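Local coordinates for pectate lyase 47 (Bacillus sp. TS-47, PDB 1VBL), which cleaves pectate as a secreted, thermostable, calcium-binding lyase of polysaccharide lyase family 1, at residues Ala15-Gly20 / Pro390-Val395; Arg95-Ala100 / Lys105-Pro110; Arg117-Gln122 / Ser187-Ile192; Asp369-Tyr374 / Leu380-Glu385. One frame throughout, in Å; residues are numbered along the deposited sequence.

Contact 1 (Ala15-Gly20 / Pro390-Val395); sequences AAYGEG and PMFYHV
Tyr17 and Phe392 meet where two loops, from near the two ends of the chain, lie together on the outside of the right-handed parallel beta-helix known for polysaccharide lyase family 1. The rings do not stack. The outer end of Phe392 comes to the rim of the tyrosine, CZ lying 3.8 Å from Tyr17 CD1 near the plane of that ring and 3.7 Å from Tyr17 CA, while one face of the phenylalanine is turned to the tyrosine backbone, whose N sits 4.1 Å above the Phe392 ring plane toward its edge. With CG of Phe392 anti to its own carbonyl carbon (chi1 -69°), the ring projects toward the 15-20 loop and also brings CD2 to within 4.1 Å of Ala16 CB. A serine in place of Phe392 would probably leave Ala16 CB, Tyr17 CA and the edge of the tyrosine ring without this apolar cover and open a gap between the loops. Beyond the pair, Tyr17 stacks on Phe240 of strand 239-251, and Phe392 meets Trp14 with the ring planes steeply inclined. Past the tyrosine the chain reverses in a type II' turn, closed by Gly20 N donating to Tyr17 O at 3.0 Å.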
loop_
_atom_site.group_PDB
_atom_site.type_symbol
_atom_site.label_atom_id
_atom_site.label_comp_id
_atom_site.label_asym_id
_atom_site.label_seq_id
_atom_site.Cartn_x
_atom_site.Cartn_y
_atom_site.Cartn_z
ATOM N N ALA A 15 9.717 -12.169 4.680
ATOM C CA ALA A 15 8.870 -13.201 4.084
ATOM C C ALA A 15 9.639 -14.503 3.862
ATOM O O ALA A 15 9.048 -15.537 3.548
ATOM C CB ALA A 15 8.293 -12.706 2.764
ATOM N N ALA A 16 10.957 -14.453 4.021
ATOM C CA ALA A 16 11.790 -15.640 3.839
ATOM C C ALA A 16 11.876 -16.457 5.129
ATOM O O ALA A 16 12.407 -17.568 5.141
ATOM C CB ALA A 16 13.188 -15.234 3.388
ATOM N N TYR A 17 11.340 -15.903 6.210
ATOM C CA TYR A 17 11.362 -16.571 7.508
ATOM C C TYR A 17 10.815 -17.996 7.430
ATOM O O TYR A 17 9.818 -18.256 6.752
ATOM C CB TYR A 17 10.545 -15.773 8.525
ATOM C CG TYR A 17 10.530 -16.395 9.903
ATOM C CD1 TYR A 17 11.631 -16.283 10.754
ATOM C CD2 TYR A 17 9.429 -17.127 10.344
ATOM C CE1 TYR A 17 11.635 -16.888 12.011
ATOM C CE2 TYR A 17 9.422 -17.735 11.597
ATOM C CZ TYR A 17 10.527 -17.612 12.424
ATOM O OH TYR A 17 10.522 -18.221 13.661
ATOM N N GLY A 18 11.478 -18.913 8.132
ATOM C CA GLY A 18 11.044 -20.300 8.145
ATOM C C GLY A 18 11.137 -20.971 6.790
ATOM O O GLY A 18 12.218 -21.061 6.210
ATOM N N GLU A 19 9.999 -21.442 6.287
ATOM C CA GLU A 19 9.942 -22.110 4.991
ATOM C C GLU A 19 9.899 -21.113 3.835
ATOM O O GLU A 19 9.929 -21.501 2.666
ATOM C CB GLU A 19 8.718 -23.025 4.925
ATOM C CG GLU A 19 8.770 -24.184 5.901
ATOM C CD GLU A 19 9.984 -25.066 5.683
ATOM O OE1 GLU A 19 10.137 -25.602 4.565
ATOM O OE2 GLU A 19 10.784 -25.223 6.630
ATOM N N GLY A 20 9.818 -19.830 4.166
ATOM C CA GLY A 20 9.795 -18.810 3.134
ATOM C C GLY A 20 8.463 -18.659 2.422
ATOM O O GLY A 20 7.430 -19.125 2.899
ATOM N N PRO A 390 18.780 -6.864 11.351
ATOM C CA PRO A 390 18.144 -7.557 10.224
ATOM C C PRO A 390 19.073 -8.647 9.702
ATOM O O PRO A 390 20.257 -8.401 9.471
ATOM C CB PRO A 390 17.951 -6.449 9.193
ATOM C CG PRO A 390 17.833 -5.217 10.031
ATOM C CD PRO A 390 18.900 -5.422 11.075
ATOM N N MET A 391 18.540 -9.845 9.513
ATOM C CA MET A 391 19.351 -10.945 9.016
ATOM C C MET A 391 18.868 -11.399 7.640
ATOM O O MET A 391 19.623 -11.997 6.872
ATOM C CB MET A 391 19.297 -12.115 10.001
ATOM C CG MET A 391 20.662 -12.616 10.454
ATOM S SD MET A 391 21.667 -11.338 11.247
ATOM C CE MET A 391 21.073 -11.421 12.937
ATOM N N PHE A 392 17.615 -11.089 7.322
ATOM C CA PHE A 392 17.044 -11.502 6.051
ATOM C C PHE A 392 17.286 -10.610 4.849
ATOM O O PHE A 392 16.416 -9.841 4.443
ATOM C CB PHE A 392 15.538 -11.747 6.196
ATOM C CG PHE A 392 15.204 -12.942 7.034
ATOM C CD1 PHE A 392 14.592 -12.792 8.274
ATOM C CD2 PHE A 392 15.529 -14.222 6.595
ATOM C CE1 PHE A 392 14.309 -13.902 9.071
ATOM C CE2 PHE A 392 15.251 -15.340 7.384
ATOM C CZ PHE A 392 14.641 -15.179 8.625
ATOM N N TYR A 393 18.481 -10.721 4.283
ATOM C CA TYR A 393 18.822 -9.987 3.078
ATOM C C TYR A 393 20.029 -10.644 2.434
ATOM O O TYR A 393 20.890 -11.198 3.119
ATOM C CB TYR A 393 19.100 -8.500 3.359
ATOM C CG TYR A 393 20.304 -8.200 4.226
ATOM C CD1 TYR A 393 20.193 -8.140 5.617
ATOM C CD2 TYR A 393 21.546 -7.928 3.652
ATOM C CE1 TYR A 393 21.291 -7.806 6.415
ATOM C CE2 TYR A 393 22.649 -7.595 4.439
ATOM C CZ TYR A 393 22.512 -7.534 5.817
ATOM O OH TYR A 393 23.590 -7.177 6.594
ATOM N N HIS A 394 20.071 -10.606 1.109
ATOM C CA HIS A 394 21.183 -11.189 0.375
ATOM C C HIS A 394 22.262 -10.141 0.146
ATOM O O HIS A 394 23.445 -10.394 0.374
ATOM C CB HIS A 394 20.700 -11.733 -0.971
ATOM C CG HIS A 394 20.015 -13.060 -0.875
ATOM N ND1 HIS A 394 20.584 -14.225 -1.341
ATOM C CD2 HIS A 394 18.818 -13.410 -0.349
ATOM C CE1 HIS A 394 19.766 -15.237 -1.109
ATOM N NE2 HIS A 394 18.686 -14.770 -0.507
ATOM N N VAL A 395 21.845 -8.957 -0.293
ATOM C CA VAL A 395 22.781 -7.882 -0.575
ATOM C C VAL A 395 22.189 -6.502 -0.348
ATOM O O VAL A 395 21.028 -6.256 -0.665
ATOM C CB VAL A 395 23.237 -7.908 -2.054
ATOM C CG1 VAL A 395 24.299 -6.839 -2.289
ATOM C CG2 VAL A 395 23.756 -9.280 -2.426
#

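Contact 2 (Arg95-Ala100 / Lys105-Pro110); sequences REYDPA and KEVEGP
Tyr97, on the last turn of helix 90-97, reaches across to Val107, Glu108 and Gly109 in the loop that leads into helix 110-126. The apolar part is a sandwich. CG1 of Val107 makes a CH-pi contact with one face of the tyrosine ring, 3.8 Å from the centroid and 14° off the normal, and the opposite face is covered by CG of the preceding residue, Glu96. Val107 can offer this methyl because CG1 stands anti to its backbone N (chi1 177°). Trp102 adds an edge-to-face contact, and Leu111 also touches the ring.

The polar part centres on one carbonyl. Tyr97 OH donates to Glu108 O over 2.6 Å, approaching from well above the carbonyl plane and not along a lone pair. A water donates to the same oxygen at 2.9 Å and, with its other hydrogen, to Glu96 OE1 at 2.8 Å, making a bridge between the segments beside the direct bond. Gly109 passes close to the hydroxyl, where a side-chain carbon would be tight.

Chemically, the tyrosine ring is held between carbon on both faces, which limits its tilt, while its hydroxyl donates to a backbone acceptor and weakly accepts from Glu112 N. Two donors on Glu108 O are likely to polarise that peptide, and they tie the approach to helix 110-126 to the end of helix 90-97.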
loop_
_atom_site.group_PDB
_atom_site.type_symbol
_atom_site.label_atom_id
_atom_site.label_comp_id
_atom_site.label_asym_id
_atom_site.label_seq_id
_atom_site.Cartn_x
_atom_site.Cartn_y
_atom_site.Cartn_z
ATOM N N ARG A 95 -25.830 18.081 1.670
ATOM C CA ARG A 95 -26.656 19.048 2.386
ATOM C C ARG A 95 -26.846 18.669 3.850
ATOM O O ARG A 95 -26.854 19.527 4.732
ATOM C CB ARG A 95 -28.035 19.175 1.724
ATOM C CG ARG A 95 -28.031 19.863 0.367
ATOM C CD ARG A 95 -29.444 20.293 -0.027
ATOM N NE ARG A 95 -30.333 19.159 -0.265
ATOM C CZ ARG A 95 -30.330 18.424 -1.373
ATOM N NH1 ARG A 95 -29.485 18.703 -2.357
ATOM N NH2 ARG A 95 -31.169 17.404 -1.493
ATOM N N GLU A 96 -26.993 17.377 4.103
ATOM C CA GLU A 96 -27.215 16.878 5.453
ATOM C C GLU A 96 -26.010 16.938 6.391
ATOM O O GLU A 96 -26.145 17.329 7.552
ATOM C CB GLU A 96 -27.713 15.430 5.387
ATOM C CG GLU A 96 -28.041 14.801 6.739
ATOM C CD GLU A 96 -29.351 15.303 7.323
ATOM O OE1 GLU A 96 -29.713 14.881 8.445
ATOM O OE2 GLU A 96 -30.025 16.115 6.659
ATOM N N TYR A 97 -24.836 16.575 5.887
ATOM C CA TYR A 97 -23.652 16.519 6.733
ATOM C C TYR A 97 -22.575 17.591 6.599
ATOM O O TYR A 97 -21.518 17.480 7.223
ATOM C CB TYR A 97 -23.023 15.131 6.590
ATOM C CG TYR A 97 -24.001 14.025 6.918
ATOM C CD1 TYR A 97 -24.491 13.867 8.217
ATOM C CD2 TYR A 97 -24.470 13.161 5.927
ATOM C CE1 TYR A 97 -25.422 12.876 8.522
ATOM C CE2 TYR A 97 -25.402 12.164 6.221
ATOM C CZ TYR A 97 -25.873 12.027 7.519
ATOM O OH TYR A 97 -26.785 11.040 7.827
ATOM N N ASP A 98 -22.833 18.619 5.800
ATOM C CA ASP A 98 -21.871 19.703 5.636
ATOM C C ASP A 98 -21.477 20.192 7.033
ATOM O O ASP A 98 -22.340 20.409 7.885
ATOM C CB ASP A 98 -22.506 20.855 4.853
ATOM C CG ASP A 98 -21.492 21.904 4.429
ATOM O OD1 ASP A 98 -20.655 22.306 5.264
ATOM O OD2 ASP A 98 -21.539 22.331 3.259
ATOM N N PRO A 99 -20.169 20.367 7.288
ATOM C CA PRO A 99 -19.702 20.832 8.601
ATOM C C PRO A 99 -20.384 22.135 8.999
ATOM O O PRO A 99 -20.595 22.411 10.183
ATOM C CB PRO A 99 -18.202 21.034 8.386
ATOM C CG PRO A 99 -17.872 20.059 7.311
ATOM C CD PRO A 99 -19.037 20.181 6.363
ATOM N N ALA A 100 -20.728 22.931 7.993
ATOM C CA ALA A 100 -21.371 24.220 8.213
ATOM C C ALA A 100 -22.773 24.106 8.802
ATOM O O ALA A 100 -23.329 25.097 9.268
ATOM C CB ALA A 100 -21.419 25.007 6.909
ATOM N N LYS A 105 -20.729 16.722 15.024
ATOM C CA LYS A 105 -21.484 15.651 15.651
ATOM C C LYS A 105 -21.209 14.370 14.875
ATOM O O LYS A 105 -20.853 14.413 13.697
ATOM C CB LYS A 105 -22.985 15.957 15.623
ATOM C CG LYS A 105 -23.393 17.192 16.418
ATOM C CD LYS A 105 -23.040 17.046 17.892
ATOM C CE LYS A 105 -23.487 18.262 18.687
ATOM N NZ LYS A 105 -23.106 18.160 20.122
ATOM N N GLU A 106 -21.363 13.236 15.545
ATOM C CA GLU A 106 -21.154 11.939 14.919
ATOM C C GLU A 106 -22.086 11.828 13.715
ATOM O O GLU A 106 -23.282 12.110 13.819
ATOM C CB GLU A 106 -21.471 10.825 15.923
ATOM C CG GLU A 106 -21.344 9.416 15.365
ATOM C CD GLU A 106 -21.846 8.361 16.333
ATOM O OE1 GLU A 106 -21.289 8.256 17.448
ATOM O OE2 GLU A 106 -22.802 7.635 15.979
ATOM N N VAL A 107 -21.541 11.425 12.573
ATOM C CA VAL A 107 -22.348 11.276 11.368
ATOM C C VAL A 107 -23.272 10.077 11.531
ATOM O O VAL A 107 -22.813 8.951 11.727
ATOM C CB VAL A 107 -21.458 11.075 10.123
ATOM C CG1 VAL A 107 -22.321 10.855 8.892
ATOM C CG2 VAL A 107 -20.563 12.291 9.930
ATOM N N GLU A 108 -24.576 10.325 11.458
ATOM C CA GLU A 108 -25.568 9.265 11.610
ATOM C C GLU A 108 -26.865 9.606 10.890
ATOM O O GLU A 108 -27.058 10.732 10.433
ATOM C CB GLU A 108 -25.875 9.030 13.091
ATOM C CG GLU A 108 -26.281 10.293 13.845
ATOM C CD GLU A 108 -27.047 9.996 15.124
ATOM O OE1 GLU A 108 -27.041 10.851 16.032
ATOM O OE2 GLU A 108 -27.668 8.915 15.216
ATOM N N GLY A 109 -27.755 8.627 10.797
ATOM C CA GLY A 109 -29.024 8.865 10.137
ATOM C C GLY A 109 -29.214 8.024 8.892
ATOM O O GLY A 109 -28.276 7.384 8.425
ATOM N N PRO A 110 -30.426 8.020 8.320
ATOM C CA PRO A 110 -30.733 7.244 7.115
ATOM C C PRO A 110 -29.784 7.441 5.929
ATOM O O PRO A 110 -29.443 6.473 5.252
ATOM C CB PRO A 110 -32.177 7.645 6.797
ATOM C CG PRO A 110 -32.322 8.996 7.432
ATOM C CD PRO A 110 -31.587 8.821 8.736
HETATM O O HOH W 1 -29.251 12.298 9.371
#

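Contact 3 (Arg117-Gln122 / Ser187-Ile192); sequences RSQKKQ and SEYDSI. With CA (calcium ion), chain B.
Tyr189 points its hydroxyl end at Gln119 and Gln122, neighbours one turn apart on helix 110-126. Van der Waals contact comes first. The hydroxyl oxygen lies 3.5 Å from Gln119 CG, and CE2 of the ring is 3.7 Å from Gln122 OE1, with the amide of Gln122 turned 68° from the ring plane. With CG anti to the backbone N (chi1 174°) and the chain extended, Gln122 brings its amide beside CE2. Tyr189 OH is also only 2.8 Å from Gln119 O, but the angle is too poor for a hydrogen bond.

The polar link runs through water instead. Tyr189 OH donates to a water at 2.6 Å lying in the ring plane, and this water donates to Gln122 OE1 at 2.7 Å. The same amide oxygen accepts from Tyr171 N, whereas the Gln119 amide oxygen is taken by Arg115.

Metal binding belongs to the next residue. Asp190 holds the calcium ion with both carboxylate oxygens, each 2.6 Å away; three waters, Asp229 and Asp233 also bind it, and Gly230 N donates to Asp190 OD1.

In the parallel beta-helix of polysaccharide lyase family 1, this loop thus lies between helix 110-126, where Lys123 and Ile126 also touch the tyrosine, and the calcium site formed by the three aspartates. It leaves strand 184-186 and enters strand 192-195, which pairs in parallel with strands 149-153 and 232-235.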
loop_
_atom_site.group_PDB
_atom_site.type_symbol
_atom_site.label_atom_id
_atom_site.label_comp_id
_atom_site.label_asym_id
_atom_site.label_seq_id
_atom_site.Cartn_x
_atom_site.Cartn_y
_atom_site.Cartn_z
ATOM N N ARG A 117 -24.505 1.077 3.011
ATOM C CA ARG A 117 -24.948 -0.044 2.190
ATOM C C ARG A 117 -24.400 0.077 0.772
ATOM O O ARG A 117 -23.998 -0.918 0.173
ATOM C CB ARG A 117 -26.481 -0.136 2.165
ATOM C CG ARG A 117 -27.098 -0.578 3.491
ATOM C CD ARG A 117 -28.586 -0.904 3.330
ATOM N NE ARG A 117 -29.366 0.264 2.933
ATOM C CZ ARG A 117 -29.900 1.134 3.783
ATOM N NH1 ARG A 117 -29.749 0.969 5.091
ATOM N NH2 ARG A 117 -30.579 2.176 3.324
ATOM N N SER A 118 -24.375 1.295 0.240
ATOM C CA SER A 118 -23.852 1.518 -1.106
ATOM C C SER A 118 -22.376 1.116 -1.139
ATOM O O SER A 118 -21.905 0.473 -2.082
ATOM C CB SER A 118 -23.982 2.995 -1.486
ATOM O OG SER A 118 -25.332 3.423 -1.433
ATOM N N GLN A 119 -21.654 1.514 -0.096
ATOM C CA GLN A 119 -20.234 1.209 0.023
ATOM C C GLN A 119 -20.018 -0.299 0.114
ATOM O O GLN A 119 -19.123 -0.849 -0.532
ATOM C CB GLN A 119 -19.659 1.887 1.267
ATOM C CG GLN A 119 -18.196 1.575 1.516
ATOM C CD GLN A 119 -17.847 1.623 2.989
ATOM O OE1 GLN A 119 -17.971 2.663 3.638
ATOM N NE2 GLN A 119 -17.414 0.488 3.529
ATOM N N LYS A 120 -20.837 -0.969 0.922
ATOM C CA LYS A 120 -20.714 -2.414 1.073
ATOM C C LYS A 120 -20.910 -3.137 -0.255
ATOM O O LYS A 120 -20.229 -4.123 -0.540
ATOM C CB LYS A 120 -21.727 -2.945 2.090
ATOM C CG LYS A 120 -21.669 -4.456 2.242
ATOM C CD LYS A 120 -22.730 -4.974 3.196
ATOM C CE LYS A 120 -22.723 -6.497 3.232
ATOM N NZ LYS A 120 -21.368 -7.030 3.555
ATOM N N LYS A 121 -21.842 -2.653 -1.070
ATOM C CA LYS A 121 -22.093 -3.286 -2.357
ATOM C C LYS A 121 -20.868 -3.168 -3.266
ATOM O O LYS A 121 -20.522 -4.108 -3.982
ATOM C CB LYS A 121 -23.318 -2.664 -3.044
ATOM C CG LYS A 121 -23.749 -3.428 -4.290
ATOM C CD LYS A 121 -25.069 -2.920 -4.862
ATOM C CE LYS A 121 -25.399 -3.634 -6.163
ATOM N NZ LYS A 121 -26.679 -3.172 -6.775
ATOM N N GLN A 122 -20.205 -2.019 -3.241
ATOM C CA GLN A 122 -19.022 -1.866 -4.080
ATOM C C GLN A 122 -17.883 -2.708 -3.510
ATOM O O GLN A 122 -17.164 -3.378 -4.250
ATOM C CB GLN A 122 -18.597 -0.399 -4.176
ATOM C CG GLN A 122 -17.279 -0.210 -4.928
ATOM C CD GLN A 122 -17.025 1.229 -5.336
ATOM O OE1 GLN A 122 -17.273 2.159 -4.570
ATOM N NE2 GLN A 122 -16.510 1.418 -6.549
ATOM N N SER A 187 -11.628 6.887 2.488
ATOM C CA SER A 187 -12.060 5.754 1.691
ATOM C C SER A 187 -11.547 4.437 2.245
ATOM O O SER A 187 -10.653 4.409 3.085
ATOM C CB SER A 187 -11.621 5.942 0.244
ATOM O OG SER A 187 -12.358 7.000 -0.340
ATOM N N GLU A 188 -12.113 3.348 1.742
ATOM C CA GLU A 188 -11.798 2.008 2.221
ATOM C C GLU A 188 -10.909 1.109 1.366
ATOM O O GLU A 188 -10.254 0.212 1.889
ATOM C CB GLU A 188 -13.124 1.280 2.473
ATOM C CG GLU A 188 -13.023 -0.225 2.663
ATOM C CD GLU A 188 -13.021 -0.635 4.119
ATOM O OE1 GLU A 188 -12.881 -1.846 4.390
ATOM O OE2 GLU A 188 -13.167 0.249 4.991
ATOM N N TYR A 189 -10.864 1.353 0.062
ATOM C CA TYR A 189 -10.129 0.464 -0.827
ATOM C C TYR A 189 -8.661 0.723 -1.129
ATOM O O TYR A 189 -8.261 1.843 -1.451
ATOM C CB TYR A 189 -10.911 0.343 -2.143
ATOM C CG TYR A 189 -12.406 0.204 -1.915
ATOM C CD1 TYR A 189 -12.911 -0.803 -1.088
ATOM C CD2 TYR A 189 -13.307 1.115 -2.469
ATOM C CE1 TYR A 189 -14.276 -0.894 -0.808
ATOM C CE2 TYR A 189 -14.680 1.033 -2.194
ATOM C CZ TYR A 189 -15.154 0.028 -1.360
ATOM O OH TYR A 189 -16.497 -0.047 -1.056
ATOM N N ASP A 190 -7.872 -0.346 -1.025
ATOM C CA ASP A 190 -6.438 -0.317 -1.320
ATOM C C ASP A 190 -6.218 -1.246 -2.507
ATOM O O ASP A 190 -7.021 -2.148 -2.743
ATOM C CB ASP A 190 -5.619 -0.878 -0.160
ATOM C CG ASP A 190 -6.087 -0.384 1.174
ATOM O OD1 ASP A 190 -6.267 0.842 1.321
ATOM O OD2 ASP A 190 -6.267 -1.225 2.079
ATOM N N SER A 191 -5.124 -1.054 -3.241
ATOM C CA SER A 191 -4.840 -1.938 -4.367
ATOM C C SER A 191 -4.524 -3.321 -3.798
ATOM O O SER A 191 -4.902 -4.344 -4.364
ATOM C CB SER A 191 -3.658 -1.407 -5.183
ATOM O OG SER A 191 -4.051 -0.266 -5.931
ATOM N N ILE A 192 -3.826 -3.334 -2.667
ATOM C CA ILE A 192 -3.484 -4.572 -1.980
ATOM C C ILE A 192 -3.603 -4.330 -0.485
ATOM O O ILE A 192 -2.960 -3.435 0.064
ATOM C CB ILE A 192 -2.043 -5.051 -2.292
ATOM C CG1 ILE A 192 -1.935 -5.456 -3.764
ATOM C CG2 ILE A 192 -1.684 -6.238 -1.395
ATOM C CD1 ILE A 192 -0.573 -6.009 -4.158
HETATM CA CA CA B . -6.372 0.638 3.953
HETATM O O HOH W 2 -17.694 2.098 -1.865
HETATM O O HOH W 3 -8.728 0.473 3.576
HETATM O O HOH W 4 -5.942 -1.386 5.557
HETATM O O HOH W 5 -6.708 2.008 6.035
#

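Contact 4 (Asp369-Tyr374 / Leu380-Glu385); sequences DLVASY and LQLKKE
Val371, Lys384 and Tyr374 carry most of this contact between the start of helix 370-377 and the chain that runs into strand 383-384. Val371 is the apolar centre. Its CB lies 3.7 Å from Lys384 CE, where the lysine chain crosses the valine at a slant, while CG1 approaches Leu382 CD2 at 4.1 Å with the two side chains nearly at right angles.

Lys384 bends at its third torsion (chi3 -73°) and ends at Asp369, where NZ forms a salt bridge with OD1 at 2.6 Å. Asp369 is the N-cap of the helix: its OD1 also accepts from Ala372 N at 3.0 Å. The two donors reach this oxygen from opposite faces of the carboxylate plane, fixing its rotation. An alanine in place of Asp369 would probably leave Ala372 N without its cap and the lysine with one acid fewer, though Glu354 also forms a salt bridge with Lys384.

The helix packs at the C-terminal end of the parallel beta-helix, with strand 383-384 joining strand 351-361 in parallel; Leu382 reaches Ile342 and Val317 of earlier strands.

Tyr374 serves the far end of the contact. Its ring passes Leu382, with Tyr374 CD2 lying 4.1 Å from Leu382 CB, and carries the hydroxyl on to the loop. There Tyr374 OH donates to Leu380 O at 3.0 Å, in the carbonyl plane with a C=O...donor angle of 152°.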
loop_
_atom_site.group_PDB
_atom_site.type_symbol
_atom_site.label_atom_id
_atom_site.label_comp_id
_atom_site.label_asym_id
_atom_site.label_seq_id
_atom_site.Cartn_x
_atom_site.Cartn_y
_atom_site.Cartn_z
ATOM N N ASP A 369 22.252 12.395 8.315
ATOM C CA ASP A 369 21.695 11.654 9.439
ATOM C C ASP A 369 20.278 12.204 9.594
ATOM O O ASP A 369 20.076 13.249 10.217
ATOM C CB ASP A 369 22.502 11.935 10.710
ATOM C CG ASP A 369 22.051 11.092 11.888
ATOM O OD1 ASP A 369 20.873 10.681 11.913
ATOM O OD2 ASP A 369 22.872 10.850 12.799
ATOM N N LEU A 370 19.300 11.518 9.012
ATOM C CA LEU A 370 17.921 11.980 9.083
ATOM C C LEU A 370 17.354 11.993 10.496
ATOM O O LEU A 370 16.518 12.836 10.819
ATOM C CB LEU A 370 17.024 11.145 8.162
ATOM C CG LEU A 370 17.240 11.366 6.658
ATOM C CD1 LEU A 370 16.197 10.591 5.872
ATOM C CD2 LEU A 370 17.146 12.856 6.327
ATOM N N VAL A 371 17.794 11.065 11.340
ATOM C CA VAL A 371 17.304 11.040 12.713
ATOM C C VAL A 371 17.784 12.303 13.424
ATOM O O VAL A 371 17.010 12.969 14.110
ATOM C CB VAL A 371 17.809 9.800 13.489
ATOM C CG1 VAL A 371 17.445 9.927 14.958
ATOM C CG2 VAL A 371 17.185 8.533 12.913
ATOM N N ALA A 372 19.062 12.629 13.254
ATOM C CA ALA A 372 19.630 13.823 13.872
ATOM C C ALA A 372 18.937 15.055 13.297
ATOM O O ALA A 372 18.607 15.995 14.022
ATOM C CB ALA A 372 21.132 13.895 13.603
ATOM N N SER A 373 18.714 15.042 11.987
ATOM C CA SER A 373 18.055 16.157 11.326
ATOM C C SER A 373 16.667 16.369 11.927
ATOM O O SER A 373 16.263 17.498 12.210
ATOM C CB SER A 373 17.942 15.886 9.824
ATOM O OG SER A 373 17.248 16.933 9.178
ATOM N N TYR A 374 15.941 15.275 12.124
ATOM C CA TYR A 374 14.609 15.346 12.705
ATOM C C TYR A 374 14.668 15.914 14.126
ATOM O O TYR A 374 13.935 16.841 14.463
ATOM C CB TYR A 374 13.971 13.951 12.747
ATOM C CG TYR A 374 12.759 13.884 13.645
ATOM C CD1 TYR A 374 11.501 14.272 13.188
ATOM C CD2 TYR A 374 12.886 13.506 14.980
ATOM C CE1 TYR A 374 10.400 14.289 14.043
ATOM C CE2 TYR A 374 11.797 13.524 15.840
ATOM C CZ TYR A 374 10.559 13.918 15.365
ATOM O OH TYR A 374 9.486 13.954 16.223
ATOM N N LEU A 380 9.506 16.012 20.488
ATOM C CA LEU A 380 9.698 14.626 20.901
ATOM C C LEU A 380 10.893 14.060 20.150
ATOM O O LEU A 380 10.895 14.013 18.921
ATOM C CB LEU A 380 8.451 13.788 20.600
ATOM C CG LEU A 380 8.583 12.301 20.953
ATOM C CD1 LEU A 380 8.940 12.153 22.428
ATOM C CD2 LEU A 380 7.288 11.576 20.642
ATOM N N GLN A 381 11.905 13.629 20.896
ATOM C CA GLN A 381 13.126 13.093 20.309
ATOM C C GLN A 381 13.060 11.629 19.900
ATOM O O GLN A 381 12.290 10.836 20.444
ATOM C CB GLN A 381 14.293 13.295 21.274
ATOM C CG GLN A 381 14.557 14.753 21.594
ATOM C CD GLN A 381 15.045 15.525 20.389
ATOM O OE1 GLN A 381 16.208 15.409 19.990
ATOM N NE2 GLN A 381 14.156 16.313 19.792
ATOM N N LEU A 382 13.892 11.286 18.927
ATOM C CA LEU A 382 13.975 9.935 18.408
ATOM C C LEU A 382 15.365 9.423 18.760
ATOM O O LEU A 382 16.361 10.104 18.521
ATOM C CB LEU A 382 13.780 9.963 16.891
ATOM C CG LEU A 382 13.671 8.648 16.125
ATOM C CD1 LEU A 382 12.523 7.816 16.678
ATOM C CD2 LEU A 382 13.450 8.953 14.644
ATOM N N LYS A 383 15.437 8.231 19.337
ATOM C CA LYS A 383 16.724 7.665 19.710
ATOM C C LYS A 383 17.273 6.766 18.611
ATOM O O LYS A 383 16.612 5.819 18.190
ATOM C CB LYS A 383 16.593 6.858 21.003
ATOM C CG LYS A 383 16.144 7.679 22.200
ATOM C CD LYS A 383 16.132 6.850 23.478
ATOM C CE LYS A 383 15.141 5.701 23.394
ATOM N NZ LYS A 383 15.066 4.943 24.677
ATOM N N LYS A 384 18.474 7.072 18.132
ATOM C CA LYS A 384 19.080 6.240 17.102
ATOM C C LYS A 384 19.891 5.176 17.818
ATOM O O LYS A 384 20.895 5.476 18.469
ATOM C CB LYS A 384 19.997 7.051 16.181
ATOM C CG LYS A 384 20.754 6.165 15.192
ATOM C CD LYS A 384 21.603 6.948 14.199
ATOM C CE LYS A 384 20.751 7.649 13.160
ATOM N NZ LYS A 384 21.592 8.150 12.038
ATOM N N GLU A 385 19.444 3.933 17.712
ATOM C CA GLU A 385 20.132 2.832 18.361
ATOM C C GLU A 385 19.691 1.510 17.749
ATOM O O GLU A 385 18.597 1.403 17.193
ATOM C CB GLU A 385 19.831 2.834 19.864
ATOM C CG GLU A 385 18.427 2.372 20.217
ATOM C CD GLU A 385 18.188 2.314 21.714
ATOM O OE1 GLU A 385 19.087 1.842 22.443
ATOM O OE2 GLU A 385 17.097 2.726 22.159
#

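How the contacts relate
Taken together, the four contacts illustrate how an elongated parallel beta-helix is furnished by loops and helices along its outside. Contact 1 joins segments near the two ends of the chain, and the other three follow in series between them: contact 2, contact 3, then contact 4. Contacts 2 and 3 are nearest neighbours by centre, about 20 Å apart, and are linked by helix 110-126, which starts at the end of contact 2 and carries one side of contact 3. Contact 4 lies across the chain's centre from contact 3, about 37 Å away between centres. No two touch. Contact 3 joins the outer helix to the calcium-site loop, whereas contacts 1, 2 and 4 lie away from the annotated sites.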